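Local coordinates for protein ferredoxin-NADP reductase (Neisseria gonorrhoeae MIA_2011_03-10, PDB 5TR9) that probably moves electrons between NADP(H) and ferredoxin through the flavin-adenine dinucleotide it binds, at residues H27-P30 and K31-T34; I205-L208 and L209-S213. All coordinates share one frame; numbering follows the deposited sequence.

How the interactions relate
Following the chain from the N terminus, interaction 1 comes first. It closes the tight hairpin between strand 17-27 and strand 32-38, two neighbours in the antiparallel sheet of the FAD-binding part. Interaction 2 comes much later, in the NAD-binding part. There the end of helix 205-210 is turned into the start of helix 213-218. The two are in series and neither nests nor crosses. The centres of interactions 1 and 2 are about 29 Å apart. The nearest atoms of interactions 1 and 2 are about 16 Å apart. Interaction 1 also meets the NAD-binding part, since His-28 and Leu-32 pack on Ile-164. Around interaction 2, Pro-206 packs on helix 235-247 and Ile-205 on strand 150-157.

Interaction 1 (H27-P30 and K31-T34); sequences HHTP and KLIT
The His-28 ring is swung beside its own backbone N (chi1 -58°), and Thr-34 OG1 stands between backbone N and carbonyl carbon (chi1 54°). These torsions bring the two groups together. Their side chains cross at about a right angle, with NE2 of His-28 2.7 Å from OG1 of Thr-34. This hydrogen bond is almost straight (175°), and either partner could donate. CG2 of Thr-34 also lies 3.4 Å from His-28 NE2. Next to it, His-28 N donates to Leu-32 O at 2.9 Å, so His-28 is held by both backbone and ring.

Thr-29 OG1 faces the turn. It accepts from Lys-31 N at 3.2 Å, which makes an ST turn. A weak, bent bond from Leu-32 N reaches the same OG1 at 3.0 Å. CB and CG of Leu-32 both pack against this oxygen, and the two side chains run alongside each other.

On the face that carries His-27 and Ile-33, the contact is CH-pi. CG2 of Ile-33 sits over the centre of the His-27 ring, 3.6 Å from its centroid. These two residues form an antiparallel non-hydrogen-bonded pair.

The hairpin joins strand 17-27 to strand 32-38. Leu-32 also packs on Phe-80 and Val-82 of strand 76-82, and its side chain is about 7 Å from the bound FAD. The His-28 to Thr-34 bond would limit rotation of the imidazole, and the ST turn gives the Lys-31 amide a partner within the bend. Side-chain polar atoms thus share the turn with the backbone, whose Thr-29 to Leu-32 bonds are weak.

Interaction 2 (I205-L208 and L209-S213); sequences IPEL and LKNNS
The side-chain amide of Asn-211 has Glu-207 O over one face, 3.3 Å from Asn-211 CG. At the edges, ND2 donates to a water at 2.9 Å. OD1 accepts from Ser-213 N at 2.9 Å, and this donor lies out of the amide plane, on the side opposite Glu-207 O. That bond closes an Asx turn. The water also donates to OE2 of Glu-207 at 3.0 Å, so it bridges carboxylate and amide. The same OE2 forms a salt bridge with Lys-203.

Asn-211 CG stands between its backbone N and carbonyl carbon (chi1 70°), which turns the amide back over the helix end. Asn-211 N meanwhile donates to Glu-207 O at 3.0 Å, one of the last helical bonds.

Lys-210 runs back along the helix and bends at its last torsion (chi4 75°). Its NZ comes 3.8 Å from Pro-206 CB and is hydrogen-bonded to Thr-244 of helix 235-247. On the buried side, CG2 of Ile-205 meets CD1 of Leu-209 at 4.1 Å, and CD2 of Leu-208 packs against CB of Ser-213. Ile-205, Leu-208 and Leu-209 also touch Ile-214.

Helix 205-210 therefore ends and helix 213-218 begins within a few residues. The side-chain OD1 of Asn-211 accepts from the N of Ser-213, the first residue of the new helix. With ND2 held by the water as well, the amide would be fixed in its rotation over Glu-207 O.

Interaction 1 (H27-P30 and K31-T34)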
loop_
_atom_site.group_PDB
_atom_site.type_symbol
_atom_site.label_atom_id
_atom_site.label_comp_id
_atom_site.label_asym_id
_atom_site.label_seq_id
_atom_site.Cartn_x
_atom_site.Cartn_y
_atom_site.Cartn_z
ATOM N N HIS A 27 16.129 -2.527 8.476
ATOM C CA HIS A 27 15.219 -3.249 9.361
ATOM C C HIS A 27 14.478 -2.261 10.252
ATOM O O HIS A 27 15.101 -1.510 11.016
ATOM C CB HIS A 27 15.963 -4.270 10.213
ATOM C CG HIS A 27 16.169 -5.580 9.530
ATOM N ND1 HIS A 27 17.191 -5.796 8.629
ATOM C CD2 HIS A 27 15.477 -6.741 9.604
ATOM C CE1 HIS A 27 17.126 -7.039 8.185
ATOM N NE2 HIS A 27 16.099 -7.634 8.763
ATOM N N HIS A 28 13.152 -2.252 10.139
ATOM C CA HIS A 28 12.313 -1.493 11.058
ATOM C C HIS A 28 11.961 -2.316 12.286
ATOM O O HIS A 28 11.861 -1.773 13.396
ATOM C CB HIS A 28 11.054 -1.024 10.336
ATOM C CG HIS A 28 11.346 -0.184 9.134
ATOM N ND1 HIS A 28 11.228 1.191 9.138
ATOM C CD2 HIS A 28 11.785 -0.520 7.897
ATOM C CE1 HIS A 28 11.559 1.662 7.947
ATOM N NE2 HIS A 28 11.910 0.645 7.179
ATOM N N THR A 29 11.769 -3.616 12.089
ATOM C CA THR A 29 11.681 -4.644 13.117
ATOM C C THR A 29 12.498 -5.815 12.591
ATOM O O THR A 29 12.981 -5.754 11.449
ATOM C CB THR A 29 10.236 -5.082 13.369
ATOM O OG1 THR A 29 9.813 -5.870 12.252
ATOM C CG2 THR A 29 9.294 -3.890 13.544
ATOM N N PRO A 30 12.661 -6.897 13.357
ATOM C CA PRO A 30 13.382 -8.060 12.819
ATOM C C PRO A 30 12.783 -8.622 11.547
ATOM O O PRO A 30 13.515 -9.256 10.777
ATOM C CB PRO A 30 13.308 -9.076 13.965
ATOM C CG PRO A 30 13.259 -8.223 15.198
ATOM C CD PRO A 30 12.398 -7.049 14.802
ATOM N N LYS A 31 11.493 -8.406 11.283
ATOM C CA LYS A 31 10.802 -9.035 10.168
ATOM C C LYS A 31 10.202 -8.043 9.177
ATOM O O LYS A 31 9.571 -8.473 8.204
ATOM C CB LYS A 31 9.690 -9.958 10.696
ATOM C CG LYS A 31 10.180 -11.060 11.623
ATOM C CD LYS A 31 11.077 -12.038 10.882
ATOM C CE LYS A 31 11.658 -13.086 11.814
ATOM N NZ LYS A 31 12.731 -13.876 11.148
ATOM N N LEU A 32 10.358 -6.736 9.391
ATOM C CA LEU A 32 9.820 -5.736 8.474
ATOM C C LEU A 32 10.974 -4.910 7.927
ATOM O O LEU A 32 11.667 -4.226 8.693
ATOM C CB LEU A 32 8.791 -4.837 9.173
ATOM C CG LEU A 32 7.551 -5.584 9.699
ATOM C CD1 LEU A 32 6.634 -4.637 10.462
ATOM C CD2 LEU A 32 6.796 -6.271 8.573
ATOM N N ILE A 33 11.179 -4.967 6.609
ATOM C CA ILE A 33 12.271 -4.221 5.988
ATOM C C ILE A 33 11.723 -3.273 4.937
ATOM O O ILE A 33 10.702 -3.537 4.291
ATOM C CB ILE A 33 13.335 -5.151 5.351
ATOM C CG1 ILE A 33 12.712 -5.988 4.228
ATOM C CG2 ILE A 33 13.956 -6.049 6.408
ATOM C CD1 ILE A 33 13.746 -6.744 3.374
ATOM N N THR A 34 12.427 -2.158 4.754
ATOM C CA THR A 34 12.367 -1.439 3.491
ATOM C C THR A 34 13.732 -1.557 2.833
ATOM O O THR A 34 14.748 -1.772 3.508
ATOM C CB THR A 34 11.960 0.038 3.655
ATOM O OG1 THR A 34 12.809 0.705 4.601
ATOM C CG2 THR A 34 10.507 0.134 4.125
#

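Interaction 2 (I205-L208 and L209-S213)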
loop_
_atom_site.group_PDB
_atom_site.type_symbol
_atom_site.label_atom_id
_atom_site.label_comp_id
_atom_site.label_asym_id
_atom_site.label_seq_id
_atom_site.Cartn_x
_atom_site.Cartn_y
_atom_site.Cartn_z
ATOM N N ILE A 205 -11.007 -3.711 10.118
ATOM C CA ILE A 205 -11.589 -2.632 9.315
ATOM C C ILE A 205 -13.041 -2.871 8.910
ATOM O O ILE A 205 -13.831 -1.916 8.978
ATOM C CB ILE A 205 -10.690 -2.351 8.102
ATOM C CG1 ILE A 205 -9.470 -1.539 8.581
ATOM C CG2 ILE A 205 -11.453 -1.587 7.020
ATOM C CD1 ILE A 205 -8.362 -1.352 7.533
ATOM N N PRO A 206 -13.477 -4.073 8.501
ATOM C CA PRO A 206 -14.903 -4.217 8.149
ATOM C C PRO A 206 -15.821 -3.876 9.304
ATOM O O PRO A 206 -16.829 -3.188 9.100
ATOM C CB PRO A 206 -15.019 -5.694 7.730
ATOM C CG PRO A 206 -13.636 -6.029 7.247
ATOM C CD PRO A 206 -12.716 -5.295 8.188
ATOM N N GLU A 207 -15.464 -4.288 10.526
ATOM C CA GLU A 207 -16.281 -3.943 11.686
ATOM C C GLU A 207 -16.261 -2.439 11.954
ATOM O O GLU A 207 -17.294 -1.853 12.313
ATOM C CB GLU A 207 -15.814 -4.713 12.926
ATOM C CG GLU A 207 -16.740 -4.457 14.134
ATOM C CD GLU A 207 -16.434 -5.319 15.350
ATOM O OE1 GLU A 207 -15.494 -6.140 15.298
ATOM O OE2 GLU A 207 -17.145 -5.167 16.368
ATOM N N LEU A 208 -15.096 -1.803 11.791
ATOM C CA LEU A 208 -14.978 -0.360 12.001
ATOM C C LEU A 208 -15.716 0.451 10.946
ATOM O O LEU A 208 -16.061 1.612 11.203
ATOM C CB LEU A 208 -13.508 0.047 12.023
ATOM C CG LEU A 208 -12.653 -0.611 13.106
ATOM C CD1 LEU A 208 -11.185 -0.365 12.802
ATOM C CD2 LEU A 208 -13.025 -0.089 14.500
ATOM N N LEU A 209 -15.951 -0.120 9.763
ATOM C CA LEU A 209 -16.846 0.520 8.805
ATOM C C LEU A 209 -18.298 0.364 9.228
ATOM O O LEU A 209 -19.075 1.329 9.198
ATOM C CB LEU A 209 -16.632 -0.078 7.414
ATOM C CG LEU A 209 -15.320 0.262 6.723
ATOM C CD1 LEU A 209 -15.115 -0.634 5.501
ATOM C CD2 LEU A 209 -15.270 1.744 6.327
ATOM N N LYS A 210 -18.680 -0.851 9.636
ATOM C CA LYS A 210 -20.060 -1.117 10.032
ATOM C C LYS A 210 -20.501 -0.221 11.183
ATOM O O LYS A 210 -21.629 0.283 11.184
ATOM C CB LYS A 210 -20.221 -2.581 10.437
ATOM C CG LYS A 210 -20.084 -3.600 9.326
ATOM C CD LYS A 210 -20.354 -4.996 9.890
ATOM C CE LYS A 210 -20.088 -6.101 8.881
ATOM N NZ LYS A 210 -18.633 -6.336 8.687
ATOM N N ASN A 211 -19.645 -0.033 12.185
ATOM C CA ASN A 211 -20.037 0.678 13.396
ATOM C C ASN A 211 -19.724 2.172 13.337
ATOM O O ASN A 211 -19.836 2.858 14.360
ATOM C CB ASN A 211 -19.393 0.030 14.642
ATOM C CG ASN A 211 -17.872 0.244 14.747
ATOM O OD1 ASN A 211 -17.285 1.054 14.039
ATOM N ND2 ASN A 211 -17.235 -0.492 15.665
ATOM N N ASN A 212 -19.319 2.674 12.167
ATOM C CA ASN A 212 -19.065 4.090 11.912
ATOM C C ASN A 212 -17.849 4.633 12.649
ATOM O O ASN A 212 -17.673 5.850 12.726
ATOM C CB ASN A 212 -20.299 4.939 12.239
ATOM C CG ASN A 212 -21.469 4.590 11.361
ATOM O OD1 ASN A 212 -21.417 4.775 10.148
ATOM N ND2 ASN A 212 -22.528 4.063 11.962
ATOM N N SER A 213 -16.978 3.767 13.169
ATOM C CA SER A 213 -15.799 4.263 13.875
ATOM C C SER A 213 -14.806 4.935 12.931
ATOM O O SER A 213 -14.142 5.899 13.324
ATOM C CB SER A 213 -15.113 3.134 14.641
ATOM O OG SER A 213 -15.803 2.861 15.852
HETATM O O HOH W 1 -18.553 -2.632 17.109
#